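Side-chain contact in NH(3)-dependent NAD(+) synthetase (Francisella tularensis subsp. holarctica LVS, PDB 3FIU), which belongs to the NAD synthase family of the HUP clan, built on a parallel alpha/beta fold and seen here as a two-chain assembly: residues Gln14-Trp19 / Ala46-Lys51. Residues are numbered along the deposited sequence; the frame is centred on the assembly and turned at random.
Sequences QKLVNW and ASLAVK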
# COMPACT_ATOMS: atom_id res chain seq x y z
N GLN A 14 -21.49 -11.67 15.94
CA GLN A 14 -22.52 -10.66 15.76
C GLN A 14 -21.98 -9.25 15.94
O GLN A 14 -22.38 -8.33 15.22
CB GLN A 14 -23.71 -10.89 16.70
CG GLN A 14 -24.91 -10.00 16.37
CD GLN A 14 -25.35 -10.15 14.92
OE1 GLN A 14 -25.70 -11.25 14.48
NE2 GLN A 14 -25.31 -9.05 14.16
N LYS A 15 -21.05 -9.08 16.89
CA LYS A 15 -20.42 -7.77 17.09
C LYS A 15 -19.64 -7.33 15.86
O LYS A 15 -19.75 -6.20 15.43
CB LYS A 15 -19.54 -7.77 18.33
CG LYS A 15 -20.32 -7.54 19.62
CD LYS A 15 -19.52 -7.97 20.83
CE LYS A 15 -20.39 -7.85 22.09
NZ LYS A 15 -20.27 -9.01 23.03
N LEU A 16 -18.89 -8.27 15.29
CA LEU A 16 -18.09 -8.00 14.11
C LEU A 16 -18.96 -7.66 12.90
O LEU A 16 -18.67 -6.71 12.16
CB LEU A 16 -17.22 -9.22 13.84
CG LEU A 16 -15.75 -9.01 13.51
CD1 LEU A 16 -15.17 -7.74 14.16
CD2 LEU A 16 -14.98 -10.27 13.89
N VAL A 17 -20.04 -8.41 12.72
CA VAL A 17 -21.00 -8.17 11.63
C VAL A 17 -21.63 -6.76 11.75
O VAL A 17 -21.74 -6.03 10.76
CB VAL A 17 -22.11 -9.28 11.56
CG1 VAL A 17 -23.17 -8.91 10.56
CG2 VAL A 17 -21.50 -10.65 11.19
N ASN A 18 -22.03 -6.40 12.96
CA ASN A 18 -22.61 -5.08 13.22
C ASN A 18 -21.59 -3.98 12.91
O ASN A 18 -21.90 -3.00 12.22
CB ASN A 18 -23.07 -4.96 14.67
CG ASN A 18 -24.30 -5.80 14.99
OD1 ASN A 18 -25.10 -6.12 14.11
ND2 ASN A 18 -24.47 -6.15 16.26
N TRP A 19 -20.36 -4.18 13.40
CA TRP A 19 -19.25 -3.25 13.16
C TRP A 19 -18.90 -3.13 11.68
O TRP A 19 -18.73 -2.02 11.16
CB TRP A 19 -18.05 -3.67 14.01
CG TRP A 19 -16.82 -2.81 13.80
CD1 TRP A 19 -16.57 -1.59 14.36
CD2 TRP A 19 -15.68 -3.13 12.99
NE1 TRP A 19 -15.33 -1.13 13.95
CE2 TRP A 19 -14.77 -2.05 13.10
CE3 TRP A 19 -15.34 -4.23 12.18
CZ2 TRP A 19 -13.55 -2.03 12.44
CZ3 TRP A 19 -14.12 -4.22 11.51
CH2 TRP A 19 -13.23 -3.13 11.66
N ALA A 46 -14.82 -13.29 4.71
CA ALA A 46 -15.90 -13.30 3.68
C ALA A 46 -17.28 -13.66 4.26
O ALA A 46 -18.28 -12.99 3.98
CB ALA A 46 -15.53 -14.24 2.51
N SER A 47 -17.31 -14.71 5.06
CA SER A 47 -18.53 -15.16 5.74
C SER A 47 -19.16 -14.06 6.62
O SER A 47 -20.38 -13.85 6.60
CB SER A 47 -18.26 -16.40 6.57
OG SER A 47 -17.76 -17.46 5.75
N LEU A 48 -18.33 -13.36 7.39
CA LEU A 48 -18.81 -12.22 8.19
C LEU A 48 -19.39 -11.12 7.31
O LEU A 48 -20.47 -10.58 7.60
CB LEU A 48 -17.69 -11.68 9.08
CG LEU A 48 -17.12 -12.62 10.15
CD1 LEU A 48 -15.80 -12.07 10.70
CD2 LEU A 48 -18.10 -12.85 11.28
N ALA A 49 -18.67 -10.77 6.23
CA ALA A 49 -19.13 -9.72 5.33
C ALA A 49 -20.50 -10.08 4.80
O ALA A 49 -21.43 -9.25 4.83
CB ALA A 49 -18.17 -9.55 4.17
N VAL A 50 -20.64 -11.32 4.34
CA VAL A 50 -21.91 -11.79 3.78
C VAL A 50 -23.07 -11.64 4.78
O VAL A 50 -24.17 -11.27 4.39
CB VAL A 50 -21.82 -13.24 3.27
CG1 VAL A 50 -23.21 -13.73 2.90
CG2 VAL A 50 -20.91 -13.28 2.05
N LYS A 51 -22.79 -11.88 6.06
CA LYS A 51 -23.81 -11.78 7.11
C LYS A 51 -24.35 -10.37 7.36
O LYS A 51 -25.44 -10.21 7.92
CB LYS A 51 -23.30 -12.35 8.43
CG LYS A 51 -23.21 -13.88 8.43
CD LYS A 51 -23.62 -14.45 9.76
CE LYS A 51 -23.73 -15.95 9.68
NZ LYS A 51 -24.90 -16.37 8.87
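Val17 of helix 9-25 fits against Leu48 and Lys51, one turn apart on helix 40-51, the helix that follows the first strand of the parallel beta sheet in this HUP-clan alpha/beta fold. The two helix segments cross at -64° with their axes 8.7 Å apart, and Val17 and Leu48 are the pair whose CA atoms come nearest, at 5.7 Å. The contact is apolar. On one flank the leucines meet by their methyl ends, Leu16 CD2 lying 3.8 Å from Leu48 CD1, while the other methyl of Leu48, CD2, turns to Val17 CG2 at 4.1 Å. Leu48 thus splits its branches between two neighbouring residues, and Ser13 and Leu20 of helix 9-25 also touch it. With CG1 anti to the backbone N (chi1 173°) and CG2 anti to the carbonyl carbon, both methyls of Val17 lie against the same side of Lys51. Val17 CG2 reaches Lys51 CB at 3.7 Å, and the rest of the lysine side chain runs off from Val17. Phe249 of the second subunit packs on Lys15 and Leu16. The bound pyrophosphate is about 12 Å from the Leu48 side chain. Packing on backbone completes the contact: Val17 CG2 rests 3.7 Å from Leu48 O, and Val17 CG1 lies 3.7 Å from Lys51 C.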